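Local coordinates for TonB-dependent siderophore receptor (Pseudomonas aeruginosa 39016, PDB 5NEC), which probably takes up ferric siderophores across the outer membrane, powered by TonB, and is a candidate entry route for siderophore-drug conjugates, at residues Val200-Val208 against Arg265-Gly273; Gln320-Arg330 against Thr381-Pro392. All coordinates share one frame; numbering follows the deposited sequence.

Contact 1. Residues Val200-Val208 against Arg265-Gly273; sequences VAGRDEVDV and RGNFYGLTG
F268 lays its ring against the corner at D204-V206, with V206 CG2 over one face, 4.0 Å from F268 CD1. The corner belongs to the hairpin that joins strands 187-200 and 206-219 of the TonB-dependent receptor barrel, and F268 sits in the long loop leading to strand 276-291. With CG anti to the backbone N (chi1 172°), the ring lies against D204 and E205: D204 O is 3.3 Å from F268 CB at the root of the side chain, and E205 CB packs 3.8 Å from F268 CD2. G270 N of the same loop covers the opposite face of the ring, over its centre. The methyl CG2 of T272 touches E205 from CB to OE1.

R203 starts out pointing away from the loop, but its chain, bent at chi2 and chi3, brings the guanidinium back to N267. NH1 and NH2 both donate end-on to N267 O, each at 2.9 Å; the oxygen lies in the guanidinium plane, and both nitrogens approach from one face of the carbonyl. A salt bridge from R203 NE to D241 fixes the group from another direction, probably holding its rotation.

The backbones also join directly: D204 N donates to G266 O at 2.9 Å, on a carbonyl lone pair. Next to that bond, G266 CA makes a CA-H...O contact of 3.3 Å with G202 O.

Contact 2. Residues Gln320-Arg330 against Thr381-Pro392; sequences QGNINNGSVWR and TNTGLGSNKCNP
W329 begins at CB, 3.9 Å from C390 SG, and runs along the 381-392 loop toward T381. Both segments are outer parts of the TonB-dependent receptor barrel: W329 lies near the start of strand 327-354, and the loop follows its antiparallel partner 357-379. A chi1 of 172° turns the indole away from the backbone N and over N388. N388 CB sits 3.3 Å from the centroid of the six-membered ring and almost on its normal, a CH-pi contact, while the asparagine amide is steeply inclined to the ring. CD1 meets the methyl CG2 of T383, and at the ring edge NE1 makes a weak hydrogen bond of 3.3 Å to T381 O. CZ2, beyond it, approaches T381 OG1.

Next to the ring, the amide of N322 spans the loop backbone. Its ND2 donates to N388 O at 3.0 Å, in plane and on a lone pair, and its OD1 accepts a weak bond from C390 N. ND2 has a second acceptor in D317, so the nitrogen is shared between two oxygens. N325 works likewise, sending ND2 to C390 O at 2.9 Å while its OD1 accepts from S327 OG, which holds the amide's rotation. C390 itself is tied by a disulfide to C403, fastening the loop to strand 403-405.

On the Q320 side, its amide and that of N388 stack with their planes 24° apart. K389 bends back at chi2 and chi4 to bridge them: NZ donates to N388 OD1 at 3.0 Å and, in the carbonyl plane, to Q320 OE1 at 2.6 Å.

In the fold
Contacts 1 and 2 lie in series along the chain, with centres about 20 Å apart, and both are partly buried. Contact 2 lies farther from the chain centre, about 35 Å against 23 Å for contact 1. Each joins a barrel hairpin or strand start to a long loop, but the chemistry differs: contact 1 relies on an arginine and a phenylalanine, whereas contact 2 is mostly asparagine amides bonded to loop backbone, backed by a disulfide. The two meet at R330, whose NE probably donates to Y269 O while L271 CD2 touches R330 NH1; D413 forms a salt bridge with the same guanidinium. Y269 also touches V328, so the 265-273 loop rests against strand 327-354.

Contact 1. Residues Val200-Val208 against Arg265-Gly273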
loop_
_atom_site.group_PDB
_atom_site.type_symbol
_atom_site.label_atom_id
_atom_site.label_comp_id
_atom_site.label_asym_id
_atom_site.label_seq_id
_atom_site.Cartn_x
_atom_site.Cartn_y
_atom_site.Cartn_z
ATOM N N VAL A 200 -16.110 9.139 -8.522
ATOM C CA VAL A 200 -16.190 8.319 -7.302
ATOM C C VAL A 200 -17.641 8.273 -6.819
ATOM O O VAL A 200 -18.234 9.315 -6.575
ATOM C CB VAL A 200 -15.259 8.849 -6.184
ATOM C CG1 VAL A 200 -15.345 7.978 -4.930
ATOM C CG2 VAL A 200 -13.818 8.939 -6.667
ATOM N N ALA A 201 -18.187 7.068 -6.669
ATOM C CA ALA A 201 -19.559 6.883 -6.187
ATOM C C ALA A 201 -19.778 7.557 -4.831
ATOM O O ALA A 201 -19.006 7.342 -3.881
ATOM C CB ALA A 201 -19.908 5.404 -6.089
ATOM N N GLY A 202 -20.819 8.385 -4.764
ATOM C CA GLY A 202 -21.166 9.101 -3.558
ATOM C C GLY A 202 -20.266 10.261 -3.199
ATOM O O GLY A 202 -20.296 10.705 -2.059
ATOM N N ARG A 203 -19.455 10.754 -4.136
ATOM C CA ARG A 203 -18.664 11.969 -3.912
ATOM C C ARG A 203 -18.898 12.929 -5.102
ATOM O O ARG A 203 -18.587 12.591 -6.241
ATOM C CB ARG A 203 -17.166 11.657 -3.781
ATOM C CG ARG A 203 -16.781 10.532 -2.824
ATOM C CD ARG A 203 -17.081 10.808 -1.364
ATOM N NE ARG A 203 -16.479 12.048 -0.893
ATOM C CZ ARG A 203 -17.123 13.110 -0.391
ATOM N NH1 ARG A 203 -18.431 13.143 -0.232
ATOM N NH2 ARG A 203 -16.424 14.170 -0.027
ATOM N N ASP A 204 -19.433 14.118 -4.827
ATOM C CA ASP A 204 -19.660 15.117 -5.870
ATOM C C ASP A 204 -18.284 15.581 -6.431
ATOM O O ASP A 204 -17.353 15.839 -5.670
ATOM C CB ASP A 204 -20.473 16.331 -5.337
ATOM C CG ASP A 204 -21.950 15.990 -4.972
ATOM O OD1 ASP A 204 -22.465 14.902 -5.325
ATOM O OD2 ASP A 204 -22.624 16.845 -4.342
ATOM N N GLU A 205 -18.164 15.604 -7.757
ATOM C CA GLU A 205 -17.051 16.199 -8.504
ATOM C C GLU A 205 -15.684 15.498 -8.433
ATOM O O GLU A 205 -14.845 15.713 -9.295
ATOM C CB GLU A 205 -16.848 17.675 -8.117
ATOM C CG GLU A 205 -18.062 18.560 -8.317
ATOM C CD GLU A 205 -18.561 18.585 -9.742
ATOM O OE1 GLU A 205 -17.744 18.575 -10.697
ATOM O OE2 GLU A 205 -19.792 18.602 -9.898
ATOM N N VAL A 206 -15.450 14.668 -7.429
ATOM C CA VAL A 206 -14.165 14.055 -7.228
ATOM C C VAL A 206 -13.944 13.096 -8.393
ATOM O O VAL A 206 -14.873 12.411 -8.816
ATOM C CB VAL A 206 -14.123 13.303 -5.892
ATOM C CG1 VAL A 206 -12.872 12.440 -5.760
ATOM C CG2 VAL A 206 -14.231 14.293 -4.755
ATOM N N ASP A 207 -12.729 13.093 -8.936
ATOM C CA ASP A 207 -12.417 12.223 -10.056
ATOM C C ASP A 207 -10.931 11.919 -10.210
ATOM O O ASP A 207 -10.076 12.566 -9.616
ATOM C CB ASP A 207 -13.044 12.733 -11.378
ATOM C CG ASP A 207 -12.387 14.001 -11.940
ATOM O OD1 ASP A 207 -11.275 14.441 -11.527
ATOM O OD2 ASP A 207 -13.033 14.570 -12.849
ATOM N N VAL A 208 -10.661 10.896 -11.008
ATOM C CA VAL A 208 -9.313 10.408 -11.218
ATOM C C VAL A 208 -9.110 10.179 -12.695
ATOM O O VAL A 208 -10.046 9.845 -13.434
ATOM C CB VAL A 208 -9.009 9.124 -10.412
ATOM C CG1 VAL A 208 -9.125 9.397 -8.911
ATOM C CG2 VAL A 208 -9.905 7.949 -10.830
ATOM N N ARG A 265 -24.420 12.502 1.589
ATOM C CA ARG A 265 -23.353 11.599 1.180
ATOM C C ARG A 265 -22.321 12.247 0.236
ATOM O O ARG A 265 -21.123 12.088 0.440
ATOM C CB ARG A 265 -23.957 10.362 0.525
ATOM C CG ARG A 265 -22.960 9.233 0.258
ATOM C CD ARG A 265 -23.505 8.241 -0.774
ATOM N NE ARG A 265 -24.588 7.463 -0.204
ATOM C CZ ARG A 265 -24.436 6.412 0.611
ATOM N NH1 ARG A 265 -23.220 5.949 0.977
ATOM N NH2 ARG A 265 -25.528 5.810 1.072
ATOM N N GLY A 266 -22.805 13.001 -0.752
ATOM C CA GLY A 266 -21.989 13.573 -1.828
ATOM C C GLY A 266 -21.229 14.850 -1.511
ATOM O O GLY A 266 -20.401 15.276 -2.321
ATOM N N ASN A 267 -21.478 15.466 -0.353
ATOM C CA ASN A 267 -20.888 16.769 -0.044
ATOM C C ASN A 267 -19.365 16.802 -0.274
ATOM O O ASN A 267 -18.607 16.017 0.311
ATOM C CB ASN A 267 -21.151 17.164 1.408
ATOM C CG ASN A 267 -22.552 17.710 1.645
ATOM O OD1 ASN A 267 -23.442 17.554 0.828
ATOM N ND2 ASN A 267 -22.737 18.368 2.784
ATOM N N PHE A 268 -18.952 17.746 -1.108
ATOM C CA PHE A 268 -17.569 18.044 -1.412
ATOM C C PHE A 268 -17.317 19.528 -1.078
ATOM O O PHE A 268 -17.985 20.426 -1.601
ATOM C CB PHE A 268 -17.337 17.704 -2.905
ATOM C CG PHE A 268 -16.004 18.130 -3.446
ATOM C CD1 PHE A 268 -14.826 17.758 -2.809
ATOM C CD2 PHE A 268 -15.924 18.893 -4.600
ATOM C CE1 PHE A 268 -13.595 18.156 -3.298
ATOM C CE2 PHE A 268 -14.695 19.290 -5.099
ATOM C CZ PHE A 268 -13.532 18.914 -4.449
ATOM N N TYR A 269 -16.361 19.785 -0.197
ATOM C CA TYR A 269 -16.061 21.154 0.248
ATOM C C TYR A 269 -14.961 21.857 -0.567
ATOM O O TYR A 269 -14.671 23.028 -0.329
ATOM C CB TYR A 269 -15.732 21.156 1.757
ATOM C CG TYR A 269 -16.923 20.648 2.531
ATOM C CD1 TYR A 269 -18.034 21.475 2.771
ATOM C CD2 TYR A 269 -17.002 19.314 2.920
ATOM C CE1 TYR A 269 -19.156 20.999 3.430
ATOM C CE2 TYR A 269 -18.127 18.837 3.580
ATOM C CZ TYR A 269 -19.192 19.697 3.830
ATOM O OH TYR A 269 -20.290 19.230 4.473
ATOM N N GLY A 270 -14.380 21.154 -1.538
ATOM C CA GLY A 270 -13.350 21.728 -2.393
ATOM C C GLY A 270 -13.916 22.505 -3.569
ATOM O O GLY A 270 -15.124 22.749 -3.657
ATOM N N LEU A 271 -13.017 22.869 -4.478
ATOM C CA LEU A 271 -13.277 23.810 -5.545
ATOM C C LEU A 271 -12.769 23.260 -6.867
ATOM O O LEU A 271 -11.563 23.113 -7.064
ATOM C CB LEU A 271 -12.544 25.101 -5.260
ATOM C CG LEU A 271 -13.101 25.924 -4.108
ATOM C CD1 LEU A 271 -12.065 26.960 -3.645
ATOM C CD2 LEU A 271 -14.415 26.571 -4.507
ATOM N N THR A 272 -13.691 22.977 -7.778
ATOM C CA THR A 272 -13.339 22.494 -9.118
ATOM C C THR A 272 -12.501 23.488 -9.913
ATOM O O THR A 272 -11.692 23.076 -10.722
ATOM C CB THR A 272 -14.584 22.103 -9.941
ATOM O OG1 THR A 272 -15.540 23.170 -9.915
ATOM C CG2 THR A 272 -15.204 20.871 -9.359
ATOM N N GLY A 273 -12.679 24.783 -9.668
ATOM C CA GLY A 273 -11.862 25.815 -10.311
ATOM C C GLY A 273 -10.451 25.970 -9.768
ATOM O O GLY A 273 -9.648 26.649 -10.390
#

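Contact 2. Residues Gln320-Arg330 against Thr381-Pro392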
loop_
_atom_site.group_PDB
_atom_site.type_symbol
_atom_site.label_atom_id
_atom_site.label_comp_id
_atom_site.label_asym_id
_atom_site.label_seq_id
_atom_site.Cartn_x
_atom_site.Cartn_y
_atom_site.Cartn_z
ATOM N N GLN A 320 -11.844 25.090 13.256
ATOM C CA GLN A 320 -12.092 26.472 13.628
ATOM C C GLN A 320 -13.455 26.664 14.309
ATOM O O GLN A 320 -13.722 27.714 14.844
ATOM C CB GLN A 320 -11.971 27.380 12.386
ATOM C CG GLN A 320 -10.556 27.527 11.857
ATOM C CD GLN A 320 -9.574 27.907 12.963
ATOM O OE1 GLN A 320 -9.795 28.859 13.712
ATOM N NE2 GLN A 320 -8.512 27.150 13.083
ATOM N N GLY A 321 -14.316 25.658 14.259
ATOM C CA GLY A 321 -15.607 25.721 14.897
ATOM C C GLY A 321 -16.689 26.405 14.090
ATOM O O GLY A 321 -17.806 26.510 14.572
ATOM N N ASN A 322 -16.397 26.809 12.847
ATOM C CA ASN A 322 -17.421 27.403 11.962
ATOM C C ASN A 322 -18.575 26.447 11.653
ATOM O O ASN A 322 -19.679 26.899 11.363
ATOM C CB ASN A 322 -16.833 27.865 10.630
ATOM C CG ASN A 322 -15.679 28.826 10.794
ATOM O OD1 ASN A 322 -15.788 29.812 11.505
ATOM N ND2 ASN A 322 -14.563 28.551 10.116
ATOM N N ILE A 323 -18.316 25.139 11.673
ATOM C CA ILE A 323 -19.367 24.135 11.439
ATOM C C ILE A 323 -20.517 24.212 12.435
ATOM O O ILE A 323 -21.651 23.884 12.079
ATOM C CB ILE A 323 -18.832 22.674 11.373
ATOM C CG1 ILE A 323 -18.142 22.244 12.686
ATOM C CG2 ILE A 323 -17.902 22.521 10.168
ATOM C CD1 ILE A 323 -17.790 20.775 12.731
ATOM N N ASN A 324 -20.240 24.677 13.645
ATOM C CA ASN A 324 -21.279 24.857 14.643
ATOM C C ASN A 324 -22.244 26.012 14.397
ATOM O O ASN A 324 -23.225 26.110 15.116
ATOM C CB ASN A 324 -20.658 24.934 16.042
ATOM C CG ASN A 324 -20.014 23.624 16.437
ATOM O OD1 ASN A 324 -20.602 22.584 16.249
ATOM N ND2 ASN A 324 -18.791 23.662 16.924
ATOM N N ASN A 325 -21.985 26.873 13.411
ATOM C CA ASN A 325 -22.974 27.859 12.970
ATOM C C ASN A 325 -23.477 27.569 11.557
ATOM O O ASN A 325 -24.186 28.380 10.990
ATOM C CB ASN A 325 -22.419 29.285 13.087
ATOM C CG ASN A 325 -21.361 29.612 12.024
ATOM O OD1 ASN A 325 -21.477 29.239 10.862
ATOM N ND2 ASN A 325 -20.321 30.300 12.436
ATOM N N GLY A 326 -23.095 26.426 10.983
ATOM C CA GLY A 326 -23.565 25.981 9.666
ATOM C C GLY A 326 -22.698 26.343 8.462
ATOM O O GLY A 326 -23.189 26.322 7.320
ATOM N N SER A 327 -21.420 26.664 8.704
ATOM C CA SER A 327 -20.484 27.033 7.634
ATOM C C SER A 327 -19.116 26.342 7.730
ATOM O O SER A 327 -18.760 25.726 8.743
ATOM C CB SER A 327 -20.305 28.545 7.595
ATOM O OG SER A 327 -19.599 28.988 8.718
ATOM N N VAL A 328 -18.356 26.445 6.644
ATOM C CA VAL A 328 -17.062 25.757 6.500
ATOM C C VAL A 328 -16.036 26.684 5.852
ATOM O O VAL A 328 -16.260 27.155 4.738
ATOM C CB VAL A 328 -17.211 24.500 5.612
ATOM C CG1 VAL A 328 -15.857 23.872 5.319
ATOM C CG2 VAL A 328 -18.153 23.481 6.256
ATOM N N TRP A 329 -14.908 26.898 6.522
ATOM C CA TRP A 329 -13.762 27.564 5.897
ATOM C C TRP A 329 -13.022 26.581 4.960
ATOM O O TRP A 329 -12.644 25.485 5.382
ATOM C CB TRP A 329 -12.818 28.089 6.969
ATOM C CG TRP A 329 -11.532 28.617 6.477
ATOM C CD1 TRP A 329 -11.349 29.488 5.461
ATOM C CD2 TRP A 329 -10.237 28.322 7.004
ATOM N NE1 TRP A 329 -10.001 29.775 5.319
ATOM C CE2 TRP A 329 -9.297 29.062 6.253
ATOM C CE3 TRP A 329 -9.778 27.504 8.039
ATOM C CZ2 TRP A 329 -7.923 29.003 6.494
ATOM C CZ3 TRP A 329 -8.404 27.458 8.301
ATOM C CH2 TRP A 329 -7.495 28.210 7.520
ATOM N N ARG A 330 -12.862 26.965 3.697
ATOM C CA ARG A 330 -12.111 26.162 2.716
ATOM C C ARG A 330 -10.619 26.403 2.870
ATOM O O ARG A 330 -10.011 27.172 2.145
ATOM C CB ARG A 330 -12.543 26.468 1.296
ATOM C CG ARG A 330 -13.913 25.913 0.988
ATOM C CD ARG A 330 -14.372 26.451 -0.349
ATOM N NE ARG A 330 -15.565 25.802 -0.879
ATOM C CZ ARG A 330 -16.510 26.412 -1.599
ATOM N NH1 ARG A 330 -16.451 27.717 -1.855
ATOM N NH2 ARG A 330 -17.556 25.719 -2.038
ATOM N N THR A 381 -6.541 32.646 1.245
ATOM C CA THR A 381 -7.830 32.123 1.690
ATOM C C THR A 381 -8.546 32.990 2.772
ATOM O O THR A 381 -9.391 32.492 3.520
ATOM C CB THR A 381 -7.666 30.696 2.220
ATOM O OG1 THR A 381 -6.718 30.714 3.281
ATOM C CG2 THR A 381 -7.209 29.743 1.083
ATOM N N ASN A 382 -8.231 34.278 2.825
ATOM C CA ASN A 382 -8.752 35.174 3.848
ATOM C C ASN A 382 -10.274 35.301 3.718
ATOM O O ASN A 382 -10.770 35.695 2.662
ATOM C CB ASN A 382 -8.104 36.546 3.681
ATOM C CG ASN A 382 -8.423 37.512 4.811
ATOM O OD1 ASN A 382 -9.352 37.342 5.588
ATOM N ND2 ASN A 382 -7.613 38.540 4.912
ATOM N N THR A 383 -11.000 34.974 4.792
ATOM C CA THR A 383 -12.473 35.021 4.776
ATOM C C THR A 383 -13.052 36.418 4.950
ATOM O O THR A 383 -14.221 36.628 4.656
ATOM C CB THR A 383 -13.095 34.156 5.883
ATOM O OG1 THR A 383 -12.744 34.690 7.170
ATOM C CG2 THR A 383 -12.653 32.701 5.760
ATOM N N GLY A 384 -12.237 37.347 5.429
ATOM C CA GLY A 384 -12.691 38.687 5.781
ATOM C C GLY A 384 -13.016 38.818 7.262
ATOM O O GLY A 384 -13.141 39.926 7.736
ATOM N N LEU A 385 -13.140 37.695 7.983
ATOM C CA LEU A 385 -13.424 37.664 9.420
ATOM C C LEU A 385 -12.379 36.819 10.176
ATOM O O LEU A 385 -12.421 35.593 10.148
ATOM C CB LEU A 385 -14.822 37.085 9.641
ATOM C CG LEU A 385 -15.309 36.922 11.084
ATOM C CD1 LEU A 385 -15.419 38.292 11.727
ATOM C CD2 LEU A 385 -16.630 36.207 11.126
ATOM N N GLY A 386 -11.434 37.480 10.849
ATOM C CA GLY A 386 -10.317 36.810 11.530
ATOM C C GLY A 386 -9.558 35.782 10.692
ATOM O O GLY A 386 -9.165 34.746 11.231
ATOM N N SER A 387 -9.393 36.052 9.389
ATOM C CA SER A 387 -8.679 35.154 8.423
ATOM C C SER A 387 -9.377 33.834 8.044
ATOM O O SER A 387 -9.497 33.506 6.862
ATOM C CB SER A 387 -7.238 34.852 8.893
ATOM O OG SER A 387 -6.604 36.017 9.399
ATOM N N ASN A 388 -9.846 33.085 9.041
ATOM C CA ASN A 388 -10.349 31.711 8.838
ATOM C C ASN A 388 -11.721 31.443 9.507
ATOM O O ASN A 388 -12.099 30.280 9.684
ATOM C CB ASN A 388 -9.302 30.719 9.367
ATOM C CG ASN A 388 -8.942 30.962 10.819
ATOM O OD1 ASN A 388 -9.641 31.665 11.537
ATOM N ND2 ASN A 388 -7.860 30.358 11.262
ATOM N N LYS A 389 -12.466 32.504 9.852
ATOM C CA LYS A 389 -13.800 32.363 10.454
ATOM C C LYS A 389 -14.893 32.688 9.446
ATOM O O LYS A 389 -14.697 33.503 8.549
ATOM C CB LYS A 389 -13.937 33.256 11.693
ATOM C CG LYS A 389 -12.895 33.001 12.779
ATOM C CD LYS A 389 -13.070 31.604 13.350
ATOM C CE LYS A 389 -12.210 31.379 14.585
ATOM N NZ LYS A 389 -10.768 31.229 14.237
ATOM N N CYS A 390 -16.044 32.048 9.635
ATOM C CA CYS A 390 -17.163 32.019 8.675
ATOM C C CYS A 390 -18.479 31.961 9.427
ATOM O O CYS A 390 -18.535 31.464 10.539
ATOM C CB CYS A 390 -17.162 30.736 7.831
ATOM S SG CYS A 390 -15.794 30.534 6.733
ATOM N N ASN A 391 -19.533 32.392 8.753
ATOM C CA ASN A 391 -20.910 32.181 9.221
ATOM C C ASN A 391 -21.784 32.279 7.953
ATOM O O ASN A 391 -21.267 32.618 6.878
ATOM C CB ASN A 391 -21.299 33.217 10.301
ATOM C CG ASN A 391 -21.138 34.638 9.831
ATOM O OD1 ASN A 391 -21.678 35.032 8.787
ATOM N ND2 ASN A 391 -20.350 35.415 10.555
ATOM N N PRO A 392 -23.085 31.969 8.062
ATOM C CA PRO A 392 -23.915 31.973 6.843
ATOM C C PRO A 392 -23.964 33.267 6.019
ATOM O O PRO A 392 -24.150 33.214 4.814
ATOM C CB PRO A 392 -25.294 31.552 7.358
ATOM C CG PRO A 392 -24.960 30.623 8.489
ATOM C CD PRO A 392 -23.790 31.306 9.174
#